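Local coordinates for VESB protease (Vibrio cholerae, PDB 4LK4), which probably acts as a secreted serine endopeptidase of the trypsin-like S1 family, hydrolysing internal peptide bonds of protein substrates, at residues 48-53 against 245-250; 53-58 against 93-98; 266-271 against 327-332; 272-277 against 338-343. The protein carries 1 engineered substitution. All coordinates share one frame; numbering follows the deposited sequence.

Contact 1 of 4, residues 48-53 against 245-250; sequences GRYVLT and TNQLSY
The ring of Tyr50 is sandwiched between Thr245 on one face and Arg49, its own chain neighbour, on the other, with a water in plane at its edge. This is a CH-pi contact at the junction of two domains: Tyr50 starts from strand 50-53 of the trypsin barrel, and Thr245 belongs to the linker leading into strand 248-258 of the Ig-like domain. The evidence is direct, since Thr245 CA sits 3.6 Å from the centroid of the Tyr50 ring and only 10° off its normal. Thr245 CG2 extends the cover toward the root of the ring, 3.7 Å from Tyr50 CG, while Thr245 OG1 is occupied with Ile241 O. On the far face Arg49 CG lies 4.0 Å above the plane of the Tyr50 ring, and the Arg49 guanidinium continues to Leu109 O. With CG of Tyr50 anti to its carbonyl carbon (chi1 -58°), the phenol reaches across to the linker. There Gln247 N donates to Tyr50 OH over 2.9 Å, a bent bond with an angle of 133° at the hydrogen. The same hydroxyl meets the water at 2.6 Å, and that water donates weakly to Leu248 O at 3.0 Å.

Contact 2 of 4, residues 53-58 against 93-98; sequences TAAHCF and LSYSPS
Ala55 O accepts two hydrogen bonds, one from Phe58 N at 3.0 Å, which closes the short 3-10 turn at 56-57, and one from Arg91 NH2. The methyl group of the same residue supports the ring of Tyr95: Ala55 CB lies over its centre, 4.0 Å from the Tyr95 centroid and 13° off the normal, which qualifies as a CH-pi contact. Pro97 N covers the opposite face of the Tyr95 ring, offset toward the rim, 3.8 Å above the plane. Tyr95 OH, hydrogen-bonded to Asp59 OD1, is pressed against the base of the His56 side chain. Its oxygen comes within 3.1 Å of His56 CB and 3.4 Å of His56 CA, a tight approach without any hydrogen bond across the two segments. Segment 53-58 carries the TAAHC signature of the S1 family, so His56 occupies the place of the catalytic histidine in trypsin-like proteases. Consistent with that role, its ND1 is hydrogen-bonded to Asp103 OD2, and its side chain touches Ala199, probably the engineered residue, at the position of the family's nucleophilic serine. The imidazole leaves the tyrosine behind because His56 CG lies between the backbone N and the carbonyl carbon (chi1 83°).

Contact 3 of 4, residues 266-271 against 327-332; sequences QSFTYT and YDFELI
Phe329 drives the edge of its ring into the face of Phe268, giving a T-shaped pair with planes at 90° and centroids 5.2 Å apart. The touching atom is Phe329 CZ, which sits over the centre of the Phe268 ring and 3.9 Å from its CE1. Phe329 CG lies between its backbone N and carbonyl carbon (chi1 56°), which swings the ring inward although the bond leaving its CA is not aimed at strand 266-271.

Next along the strands Tyr270 again offers a face, this time to an aliphatic branch of Leu331. Leu331 CD2 stands 4.0 Å from the centroid of the Tyr270 ring, a CH-pi contact, and Leu331 CD1 lies 3.9 Å from Tyr270 OH. The Tyr270 and Leu331 side chains cross at about a right angle. Tyr270 OH also comes 3.3 Å from Phe329 CE2, but its polar need is met by Ser344 OG of strand 338-349, so the hydroxyl is buried yet satisfied.

No hydrogen bond links the two strand segments. Their axes pass 10.6 Å apart, too far for backbone pairing, at 31° between N-to-C directions. This separation, bridged by inward-facing aromatic and leucine side chains, is consistent with the two facing layers of an Ig-like beta sandwich, whose strands run on from one layer to the other.

Contact 4 of 4, residues 272-277 against 338-343; sequences NLDANA and GSKRAT
Backbone Asn272 to Ala277 leaves strand 262-272 as a tight loop, with Asp274 directed toward Lys340 on the extended strand 338-343. The two side chains meet in a salt bridge, Lys340 NZ donating to Asp274 OD2 over 2.9 Å. The ammonium comes to the anti lone pair of OD2, on the side turned away from OD1, and the two chains cross at about a right angle. Lys340 is stretched out beyond CG, so the charge is delivered at full length from a buried stem that packs on Leu248 and Leu278. Its NZ has a second partner in Asn246 O and a cation-pi contact with Tyr335, which together would favour its charged form.

The loop links strands 262-272 and 278-283, which are consecutive in the chain but not adjacent in the sheet of the Ig-like domain, and begins with an Asx turn: Asp274 N donates to Asn272 OD1 at 2.9 Å. That donor stands well above the carbonyl plane, 63° out of it, and therefore not on a lone pair. From the same amide, Asn272 ND2 reaches on to Asn276 O at 3.0 Å, a fairly straight bond of 160° lying close to the plane of the Asn272 amide. One side chain thus ties two points of the loop, on either side of Ala275. Asp274 CG is anti to the backbone N (chi1 -151°), which swings the carboxylate to the lysine side. Its oxygens divide the work: OD2 takes the lysine, and OD1 accepts a weak bond from Ala275 N at 2.8 Å. Gln247 touches the Asp274 side chain as well.

Overall arrangement
Along the chain, contact 2 is nested inside the long loop closed by contact 1, and contacts 3 and 4 follow, their segments alternating. Contact 2 lies within the trypsin-like domain at the probable active site, contacts 3 and 4 within the Ig-like domain, and contact 1 joins the two. The centres of contacts 1 and 4 are about 12 Å apart, those of 3 and 4 about 13 Å, and those of 2 and 4 about 25 Å. Contacts 1, 3 and 4 all reach one continuous, folded-over set of strands, through neighbouring strands 248-258 and 262-272, and 324-335 and 338-349. Leu93 against Thr343 is a further touch between the domains.

Contact 1 of 4, residues 48-53 against 245-250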
loop_
_atom_site.group_PDB
_atom_site.type_symbol
_atom_site.label_atom_id
_atom_site.label_comp_id
_atom_site.label_asym_id
_atom_site.label_seq_id
_atom_site.Cartn_x
_atom_site.Cartn_y
_atom_site.Cartn_z
ATOM N N GLY A 48 6.532 -10.908 -8.045
ATOM C CA GLY A 48 7.728 -10.135 -8.345
ATOM C C GLY A 48 8.259 -9.583 -7.068
ATOM O O GLY A 48 8.585 -10.323 -6.190
ATOM N N ARG A 49 8.310 -8.273 -6.952
ATOM C CA ARG A 49 8.842 -7.655 -5.755
ATOM C C ARG A 49 7.805 -6.791 -5.026
ATOM O O ARG A 49 8.175 -5.884 -4.300
ATOM C CB ARG A 49 10.113 -6.850 -6.096
ATOM C CG ARG A 49 9.921 -5.694 -7.084
ATOM C CD ARG A 49 11.111 -4.758 -7.127
ATOM N NE ARG A 49 12.148 -5.251 -8.039
ATOM C CZ ARG A 49 13.394 -5.594 -7.702
ATOM N NH1 ARG A 49 13.827 -5.513 -6.448
ATOM N NH2 ARG A 49 14.214 -6.040 -8.638
ATOM N N TYR A 50 6.515 -7.111 -5.152
ATOM C CA TYR A 50 5.496 -6.247 -4.581
ATOM C C TYR A 50 4.586 -6.907 -3.573
ATOM O O TYR A 50 4.109 -8.025 -3.765
ATOM C CB TYR A 50 4.646 -5.661 -5.681
ATOM C CG TYR A 50 5.439 -4.879 -6.693
ATOM C CD1 TYR A 50 5.923 -3.621 -6.379
ATOM C CD2 TYR A 50 5.698 -5.395 -7.971
ATOM C CE1 TYR A 50 6.652 -2.884 -7.298
ATOM C CE2 TYR A 50 6.429 -4.656 -8.911
ATOM C CZ TYR A 50 6.898 -3.401 -8.561
ATOM O OH TYR A 50 7.622 -2.646 -9.440
ATOM N N VAL A 51 4.328 -6.157 -2.508
ATOM C CA VAL A 51 3.447 -6.543 -1.433
ATOM C C VAL A 51 2.358 -5.484 -1.257
ATOM O O VAL A 51 2.623 -4.287 -1.335
ATOM C CB VAL A 51 4.260 -6.610 -0.152
ATOM C CG1 VAL A 51 3.359 -6.713 1.059
ATOM C CG2 VAL A 51 5.232 -7.773 -0.226
ATOM N N LEU A 52 1.137 -5.936 -1.016
ATOM C CA LEU A 52 -0.022 -5.069 -0.828
ATOM C C LEU A 52 -0.321 -5.023 0.647
ATOM O O LEU A 52 -0.299 -6.068 1.331
ATOM C CB LEU A 52 -1.227 -5.661 -1.537
ATOM C CG LEU A 52 -2.552 -4.924 -1.386
ATOM C CD1 LEU A 52 -2.452 -3.483 -1.859
ATOM C CD2 LEU A 52 -3.666 -5.656 -2.134
ATOM N N THR A 53 -0.575 -3.828 1.156
ATOM C CA THR A 53 -0.798 -3.647 2.582
ATOM C C THR A 53 -1.553 -2.353 2.815
ATOM O O THR A 53 -2.033 -1.757 1.868
ATOM C CB THR A 53 0.538 -3.674 3.347
ATOM O OG1 THR A 53 0.269 -3.826 4.743
ATOM C CG2 THR A 53 1.295 -2.408 3.168
ATOM N N THR A 245 2.800 -1.067 -9.225
ATOM C CA THR A 245 3.499 -2.359 -9.293
ATOM C C THR A 245 3.989 -2.563 -10.719
ATOM O O THR A 245 3.972 -3.671 -11.261
ATOM C CB THR A 245 2.549 -3.503 -8.919
ATOM O OG1 THR A 245 1.389 -3.465 -9.770
ATOM C CG2 THR A 245 2.114 -3.416 -7.436
ATOM N N ASN A 246 4.442 -1.465 -11.323
ATOM C CA ASN A 246 4.677 -1.370 -12.756
ATOM C C ASN A 246 6.175 -1.294 -13.098
ATOM O O ASN A 246 6.562 -0.842 -14.178
ATOM C CB ASN A 246 3.940 -0.122 -13.242
ATOM C CG ASN A 246 3.488 -0.217 -14.683
ATOM O OD1 ASN A 246 3.626 -1.249 -15.336
ATOM N ND2 ASN A 246 2.973 0.893 -15.200
ATOM N N GLN A 247 7.027 -1.713 -12.169
ATOM C CA GLN A 247 8.486 -1.785 -12.415
ATOM C C GLN A 247 9.149 -0.452 -12.772
ATOM O O GLN A 247 10.190 -0.399 -13.447
ATOM C CB GLN A 247 8.806 -2.857 -13.456
ATOM C CG GLN A 247 8.227 -4.223 -13.109
ATOM C CD GLN A 247 8.483 -5.231 -14.206
ATOM O OE1 GLN A 247 9.401 -6.041 -14.111
ATOM N NE2 GLN A 247 7.684 -5.167 -15.276
ATOM N N LEU A 248 8.531 0.621 -12.290
ATOM C CA LEU A 248 9.126 1.944 -12.274
ATOM C C LEU A 248 9.281 2.274 -10.799
ATOM O O LEU A 248 8.300 2.542 -10.112
ATOM C CB LEU A 248 8.206 2.957 -12.967
ATOM C CG LEU A 248 8.615 4.433 -12.917
ATOM C CD1 LEU A 248 10.045 4.581 -13.418
ATOM C CD2 LEU A 248 7.665 5.328 -13.713
ATOM N N SER A 249 10.514 2.219 -10.317
ATOM C CA SER A 249 10.807 2.478 -8.919
ATOM C C SER A 249 11.261 3.913 -8.686
ATOM O O SER A 249 12.222 4.400 -9.300
ATOM C CB SER A 249 11.891 1.541 -8.421
ATOM O OG SER A 249 12.220 1.845 -7.085
ATOM N N TYR A 250 10.608 4.576 -7.748
ATOM C CA TYR A 250 10.948 5.942 -7.447
ATOM C C TYR A 250 10.593 6.425 -6.031
ATOM O O TYR A 250 9.781 5.824 -5.322
ATOM C CB TYR A 250 10.260 6.822 -8.465
ATOM C CG TYR A 250 8.758 6.791 -8.407
ATOM C CD1 TYR A 250 8.034 5.742 -8.984
ATOM C CD2 TYR A 250 8.054 7.805 -7.782
ATOM C CE1 TYR A 250 6.642 5.712 -8.940
ATOM C CE2 TYR A 250 6.664 7.785 -7.719
ATOM C CZ TYR A 250 5.955 6.736 -8.306
ATOM O OH TYR A 250 4.569 6.748 -8.282
HETATM O O HOH W 1 7.856 -0.101 -8.827
#

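Contact 2 of 4, residues 53-58 against 93-98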
loop_
_atom_site.group_PDB
_atom_site.type_symbol
_atom_site.label_atom_id
_atom_site.label_comp_id
_atom_site.label_asym_id
_atom_site.label_seq_id
_atom_site.Cartn_x
_atom_site.Cartn_y
_atom_site.Cartn_z
ATOM N N THR A 53 -0.575 -3.828 1.156
ATOM C CA THR A 53 -0.798 -3.647 2.582
ATOM C C THR A 53 -1.553 -2.353 2.815
ATOM O O THR A 53 -2.033 -1.757 1.868
ATOM C CB THR A 53 0.538 -3.674 3.347
ATOM O OG1 THR A 53 0.269 -3.826 4.743
ATOM C CG2 THR A 53 1.295 -2.408 3.168
ATOM N N ALA A 54 -1.659 -1.922 4.061
ATOM C CA ALA A 54 -2.432 -0.751 4.442
ATOM C C ALA A 54 -1.485 0.440 4.548
ATOM O O ALA A 54 -0.348 0.273 4.967
ATOM C CB ALA A 54 -3.116 -1.012 5.773
ATOM N N ALA A 55 -1.903 1.644 4.164
ATOM C CA ALA A 55 -0.961 2.793 4.271
ATOM C C ALA A 55 -0.648 3.173 5.703
ATOM O O ALA A 55 0.478 3.569 6.011
ATOM C CB ALA A 55 -1.470 4.008 3.530
ATOM N N HIS A 56 -1.617 3.074 6.599
ATOM C CA HIS A 56 -1.337 3.557 7.946
ATOM C C HIS A 56 -0.309 2.713 8.724
ATOM O O HIS A 56 0.230 3.183 9.704
ATOM C CB HIS A 56 -2.611 3.738 8.753
ATOM C CG HIS A 56 -3.096 2.490 9.380
ATOM N ND1 HIS A 56 -4.055 1.695 8.793
ATOM C CD2 HIS A 56 -2.776 1.902 10.558
ATOM C CE1 HIS A 56 -4.304 0.668 9.579
ATOM N NE2 HIS A 56 -3.541 0.769 10.655
ATOM N N CYS A 57 -0.019 1.496 8.282
ATOM C CA CYS A 57 1.118 0.720 8.812
ATOM C C CYS A 57 2.440 1.500 8.750
ATOM O O CYS A 57 3.403 1.167 9.456
ATOM C CB CYS A 57 1.280 -0.576 8.015
ATOM S SG CYS A 57 -0.113 -1.716 8.210
ATOM N N PHE A 58 2.513 2.509 7.882
ATOM C CA PHE A 58 3.739 3.266 7.724
ATOM C C PHE A 58 3.633 4.716 8.151
ATOM O O PHE A 58 4.519 5.476 7.847
ATOM C CB PHE A 58 4.234 3.156 6.279
ATOM C CG PHE A 58 4.322 1.754 5.794
ATOM C CD1 PHE A 58 5.322 0.937 6.231
ATOM C CD2 PHE A 58 3.399 1.253 4.925
ATOM C CE1 PHE A 58 5.414 -0.356 5.819
ATOM C CE2 PHE A 58 3.478 -0.043 4.506
ATOM C CZ PHE A 58 4.480 -0.862 4.976
ATOM N N LEU A 93 -1.765 8.782 -2.447
ATOM C CA LEU A 93 -1.492 10.193 -2.215
ATOM C C LEU A 93 -2.713 10.948 -1.663
ATOM O O LEU A 93 -2.568 12.069 -1.159
ATOM C CB LEU A 93 -0.946 10.840 -3.483
ATOM C CG LEU A 93 0.473 10.372 -3.848
ATOM C CD1 LEU A 93 0.925 11.091 -5.105
ATOM C CD2 LEU A 93 1.469 10.645 -2.727
ATOM N N SER A 94 -3.891 10.320 -1.747
ATOM C CA SER A 94 -5.118 10.785 -1.077
ATOM C C SER A 94 -5.382 10.075 0.271
ATOM O O SER A 94 -6.416 10.287 0.902
ATOM C CB SER A 94 -6.330 10.649 -2.020
ATOM O OG SER A 94 -6.122 11.450 -3.198
ATOM N N TYR A 95 -4.446 9.254 0.727
ATOM C CA TYR A 95 -4.529 8.697 2.081
ATOM C C TYR A 95 -4.639 9.839 3.058
ATOM O O TYR A 95 -3.886 10.817 2.966
ATOM C CB TYR A 95 -3.300 7.857 2.414
ATOM C CG TYR A 95 -3.148 7.537 3.879
ATOM C CD1 TYR A 95 -4.094 6.773 4.556
ATOM C CD2 TYR A 95 -2.050 7.989 4.583
ATOM C CE1 TYR A 95 -3.937 6.462 5.897
ATOM C CE2 TYR A 95 -1.889 7.706 5.911
ATOM C CZ TYR A 95 -2.830 6.938 6.567
ATOM O OH TYR A 95 -2.631 6.705 7.897
ATOM N N SER A 96 -5.612 9.750 3.945
ATOM C CA SER A 96 -5.755 10.707 5.040
ATOM C C SER A 96 -5.737 9.901 6.330
ATOM O O SER A 96 -6.598 9.043 6.541
ATOM C CB SER A 96 -7.067 11.515 4.941
ATOM O OG SER A 96 -8.219 10.660 4.845
ATOM N N PRO A 97 -4.768 10.168 7.196
ATOM C CA PRO A 97 -4.677 9.432 8.440
ATOM C C PRO A 97 -5.786 9.756 9.439
ATOM O O PRO A 97 -5.989 8.982 10.343
ATOM C CB PRO A 97 -3.325 9.870 9.011
ATOM C CG PRO A 97 -3.112 11.227 8.460
ATOM C CD PRO A 97 -3.821 11.296 7.137
ATOM N N SER A 98 -6.510 10.859 9.309
ATOM C CA SER A 98 -7.505 11.179 10.349
ATOM C C SER A 98 -8.618 10.130 10.358
ATOM O O SER A 98 -8.918 9.566 11.407
ATOM C CB SER A 98 -8.073 12.602 10.223
ATOM O OG SER A 98 -8.165 12.971 8.871
#

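Contact 3 of 4, residues 266-271 against 327-332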
loop_
_atom_site.group_PDB
_atom_site.type_symbol
_atom_site.label_atom_id
_atom_site.label_comp_id
_atom_site.label_asym_id
_atom_site.label_seq_id
_atom_site.Cartn_x
_atom_site.Cartn_y
_atom_site.Cartn_z
ATOM N N GLN A 266 15.137 19.402 -2.909
ATOM C CA GLN A 266 15.042 17.958 -2.656
ATOM C C GLN A 266 15.128 17.164 -3.948
ATOM O O GLN A 266 14.390 17.398 -4.857
ATOM C CB GLN A 266 13.727 17.637 -1.942
ATOM C CG GLN A 266 13.525 16.165 -1.642
ATOM C CD GLN A 266 14.551 15.654 -0.659
ATOM O OE1 GLN A 266 14.775 16.265 0.383
ATOM N NE2 GLN A 266 15.201 14.549 -0.993
ATOM N N SER A 267 16.044 16.221 -4.011
ATOM C CA SER A 267 16.166 15.338 -5.156
ATOM C C SER A 267 15.175 14.126 -5.109
ATOM O O SER A 267 14.815 13.645 -4.031
ATOM C CB SER A 267 17.614 14.847 -5.218
ATOM O OG SER A 267 17.821 14.032 -6.354
ATOM N N PHE A 268 14.743 13.663 -6.283
ATOM C CA PHE A 268 13.863 12.494 -6.423
ATOM C C PHE A 268 14.419 11.575 -7.505
ATOM O O PHE A 268 14.744 12.042 -8.587
ATOM C CB PHE A 268 12.465 12.912 -6.856
ATOM C CG PHE A 268 11.672 13.588 -5.798
ATOM C CD1 PHE A 268 11.866 14.900 -5.521
ATOM C CD2 PHE A 268 10.710 12.903 -5.096
ATOM C CE1 PHE A 268 11.118 15.542 -4.560
ATOM C CE2 PHE A 268 9.959 13.535 -4.127
ATOM C CZ PHE A 268 10.156 14.869 -3.875
ATOM N N THR A 269 14.508 10.275 -7.240
ATOM C CA THR A 269 15.092 9.362 -8.218
ATOM C C THR A 269 14.080 8.376 -8.774
ATOM O O THR A 269 13.234 7.846 -8.043
ATOM C CB THR A 269 16.307 8.641 -7.643
ATOM O OG1 THR A 269 17.264 9.629 -7.254
ATOM C CG2 THR A 269 16.945 7.715 -8.667
ATOM N N TYR A 270 14.190 8.166 -10.086
ATOM C CA TYR A 270 13.281 7.364 -10.912
ATOM C C TYR A 270 14.132 6.311 -11.617
ATOM O O TYR A 270 15.134 6.647 -12.259
ATOM C CB TYR A 270 12.552 8.273 -11.921
ATOM C CG TYR A 270 11.782 9.350 -11.197
ATOM C CD1 TYR A 270 12.392 10.556 -10.850
ATOM C CD2 TYR A 270 10.476 9.131 -10.781
ATOM C CE1 TYR A 270 11.712 11.523 -10.124
ATOM C CE2 TYR A 270 9.786 10.094 -10.067
ATOM C CZ TYR A 270 10.413 11.284 -9.729
ATOM O OH TYR A 270 9.738 12.232 -8.989
ATOM N N THR A 271 13.750 5.046 -11.477
ATOM C CA THR A 271 14.543 3.926 -11.962
ATOM C C THR A 271 13.680 2.909 -12.709
ATOM O O THR A 271 12.639 2.471 -12.200
ATOM C CB THR A 271 15.188 3.207 -10.780
ATOM O OG1 THR A 271 15.813 4.172 -9.933
ATOM C CG2 THR A 271 16.214 2.203 -11.256
ATOM N N TYR A 327 2.967 19.846 -2.830
ATOM C CA TYR A 327 2.952 19.845 -4.290
ATOM C C TYR A 327 3.214 18.467 -4.863
ATOM O O TYR A 327 4.218 17.840 -4.553
ATOM C CB TYR A 327 3.978 20.825 -4.865
ATOM C CG TYR A 327 3.763 22.254 -4.481
ATOM C CD1 TYR A 327 2.537 22.875 -4.687
ATOM C CD2 TYR A 327 4.796 23.012 -3.946
ATOM C CE1 TYR A 327 2.348 24.219 -4.359
ATOM C CE2 TYR A 327 4.610 24.343 -3.614
ATOM C CZ TYR A 327 3.386 24.939 -3.810
ATOM O OH TYR A 327 3.211 26.267 -3.473
ATOM N N ASP A 328 2.315 18.051 -5.742
ATOM C CA ASP A 328 2.399 16.797 -6.457
ATOM C C ASP A 328 2.775 17.013 -7.900
ATOM O O ASP A 328 2.191 17.841 -8.584
ATOM C CB ASP A 328 1.040 16.113 -6.394
ATOM C CG ASP A 328 0.687 15.679 -4.979
ATOM O OD1 ASP A 328 1.592 15.756 -4.119
ATOM O OD2 ASP A 328 -0.461 15.258 -4.712
ATOM N N PHE A 329 3.754 16.263 -8.365
ATOM C CA PHE A 329 4.158 16.330 -9.759
ATOM C C PHE A 329 4.367 14.925 -10.316
ATOM O O PHE A 329 4.655 13.977 -9.587
ATOM C CB PHE A 329 5.430 17.163 -9.916
ATOM C CG PHE A 329 6.565 16.668 -9.084
ATOM C CD1 PHE A 329 6.692 17.061 -7.768
ATOM C CD2 PHE A 329 7.486 15.782 -9.610
ATOM C CE1 PHE A 329 7.728 16.587 -6.990
ATOM C CE2 PHE A 329 8.528 15.313 -8.850
ATOM C CZ PHE A 329 8.648 15.709 -7.530
ATOM N N GLU A 330 4.257 14.835 -11.625
ATOM C CA GLU A 330 4.131 13.601 -12.334
ATOM C C GLU A 330 5.161 13.572 -13.455
ATOM O O GLU A 330 5.266 14.533 -14.241
ATOM C CB GLU A 330 2.725 13.571 -12.924
ATOM C CG GLU A 330 2.252 12.229 -13.419
ATOM C CD GLU A 330 0.730 12.062 -13.285
ATOM O OE1 GLU A 330 0.022 12.210 -14.307
ATOM O OE2 GLU A 330 0.243 11.793 -12.152
ATOM N N LEU A 331 5.930 12.497 -13.532
ATOM C CA LEU A 331 6.774 12.273 -14.695
ATOM C C LEU A 331 6.144 11.151 -15.500
ATOM O O LEU A 331 5.773 10.134 -14.944
ATOM C CB LEU A 331 8.201 11.897 -14.306
ATOM C CG LEU A 331 9.187 12.993 -13.903
ATOM C CD1 LEU A 331 8.826 13.620 -12.564
ATOM C CD2 LEU A 331 10.581 12.380 -13.832
ATOM N N ILE A 332 6.057 11.347 -16.812
ATOM C CA ILE A 332 5.418 10.412 -17.721
ATOM C C ILE A 332 6.439 9.815 -18.687
ATOM O O ILE A 332 7.259 10.544 -19.273
ATOM C CB ILE A 332 4.386 11.139 -18.578
ATOM C CG1 ILE A 332 3.517 12.058 -17.726
ATOM C CG2 ILE A 332 3.526 10.133 -19.308
ATOM C CD1 ILE A 332 2.706 13.033 -18.555
#

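Contact 4 of 4, residues 272-277 against 338-343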
loop_
_atom_site.group_PDB
_atom_site.type_symbol
_atom_site.label_atom_id
_atom_site.label_comp_id
_atom_site.label_asym_id
_atom_site.label_seq_id
_atom_site.Cartn_x
_atom_site.Cartn_y
_atom_site.Cartn_z
ATOM N N ASN A 272 14.118 2.518 -13.898
ATOM C CA ASN A 272 13.406 1.534 -14.695
ATOM C C ASN A 272 13.847 0.122 -14.341
ATOM O O ASN A 272 14.968 -0.273 -14.679
ATOM C CB ASN A 272 13.671 1.770 -16.167
ATOM C CG ASN A 272 12.993 0.758 -17.061
ATOM O OD1 ASN A 272 11.911 0.265 -16.751
ATOM N ND2 ASN A 272 13.617 0.466 -18.205
ATOM N N LEU A 273 12.965 -0.633 -13.685
ATOM C CA LEU A 273 13.220 -2.027 -13.403
ATOM C C LEU A 273 12.670 -2.959 -14.488
ATOM O O LEU A 273 12.823 -4.174 -14.366
ATOM C CB LEU A 273 12.625 -2.413 -12.045
ATOM C CG LEU A 273 13.115 -1.603 -10.841
ATOM C CD1 LEU A 273 12.436 -2.046 -9.565
ATOM C CD2 LEU A 273 14.618 -1.716 -10.696
ATOM N N ASP A 274 12.032 -2.407 -15.528
ATOM C CA ASP A 274 11.457 -3.219 -16.611
ATOM C C ASP A 274 12.531 -3.584 -17.643
ATOM O O ASP A 274 13.518 -2.862 -17.802
ATOM C CB ASP A 274 10.286 -2.476 -17.291
ATOM C CG ASP A 274 9.205 -3.435 -17.886
ATOM O OD1 ASP A 274 9.538 -4.544 -18.385
ATOM O OD2 ASP A 274 8.004 -3.067 -17.868
ATOM N N ALA A 275 12.334 -4.703 -18.341
ATOM C CA ALA A 275 13.309 -5.191 -19.328
ATOM C C ALA A 275 13.347 -4.299 -20.580
ATOM O O ALA A 275 14.398 -4.170 -21.238
ATOM C CB ALA A 275 13.015 -6.645 -19.699
ATOM N N ASN A 276 12.209 -3.675 -20.895
ATOM C CA ASN A 276 12.152 -2.720 -22.004
ATOM C C ASN A 276 12.472 -1.302 -21.594
ATOM O O ASN A 276 12.163 -0.882 -20.491
ATOM C CB ASN A 276 10.783 -2.747 -22.661
ATOM C CG ASN A 276 10.641 -3.894 -23.628
ATOM O OD1 ASN A 276 11.496 -4.094 -24.504
ATOM N ND2 ASN A 276 9.573 -4.668 -23.471
ATOM N N ALA A 277 13.074 -0.562 -22.509
ATOM C CA ALA A 277 13.502 0.798 -22.228
ATOM C C ALA A 277 12.326 1.753 -21.998
ATOM O O ALA A 277 11.249 1.593 -22.569
ATOM C CB ALA A 277 14.369 1.310 -23.371
ATOM N N GLY A 338 3.013 0.832 -23.504
ATOM C CA GLY A 338 2.063 1.955 -23.426
ATOM C C GLY A 338 2.718 3.159 -22.764
ATOM O O GLY A 338 3.533 3.866 -23.384
ATOM N N SER A 339 2.389 3.394 -21.497
ATOM C CA SER A 339 3.041 4.461 -20.759
ATOM C C SER A 339 3.021 4.204 -19.277
ATOM O O SER A 339 2.215 3.439 -18.815
ATOM C CB SER A 339 2.398 5.806 -21.056
ATOM O OG SER A 339 1.057 5.871 -20.645
ATOM N N LYS A 340 3.930 4.870 -18.564
ATOM C CA LYS A 340 4.054 4.783 -17.111
ATOM C C LYS A 340 4.142 6.174 -16.521
ATOM O O LYS A 340 4.729 7.092 -17.132
ATOM C CB LYS A 340 5.303 4.005 -16.743
ATOM C CG LYS A 340 5.252 2.585 -17.257
ATOM C CD LYS A 340 6.395 1.763 -16.717
ATOM C CE LYS A 340 6.372 0.382 -17.337
ATOM N NZ LYS A 340 7.453 -0.463 -16.762
ATOM N N ARG A 341 3.549 6.339 -15.350
ATOM C CA ARG A 341 3.515 7.622 -14.682
ATOM C C ARG A 341 3.999 7.405 -13.276
ATOM O O ARG A 341 3.536 6.502 -12.597
ATOM C CB ARG A 341 2.090 8.189 -14.658
ATOM C CG ARG A 341 1.547 8.560 -16.041
ATOM C CD ARG A 341 0.095 9.021 -16.007
ATOM N NE ARG A 341 -0.421 9.369 -17.334
ATOM C CZ ARG A 341 -0.519 10.607 -17.829
ATOM N NH1 ARG A 341 -0.135 11.676 -17.142
ATOM N NH2 ARG A 341 -1.005 10.780 -19.043
ATOM N N ALA A 342 4.939 8.219 -12.846
ATOM C CA ALA A 342 5.318 8.299 -11.469
ATOM C C ALA A 342 4.837 9.642 -10.959
ATOM O O ALA A 342 5.139 10.697 -11.551
ATOM C CB ALA A 342 6.819 8.208 -11.328
ATOM N N THR A 343 4.112 9.597 -9.842
ATOM C CA THR A 343 3.606 10.793 -9.177
ATOM C C THR A 343 4.314 10.928 -7.831
ATOM O O THR A 343 4.189 10.071 -6.970
ATOM C CB THR A 343 2.080 10.688 -9.011
ATOM O OG1 THR A 343 1.504 10.408 -10.278
ATOM C CG2 THR A 343 1.473 11.941 -8.513
#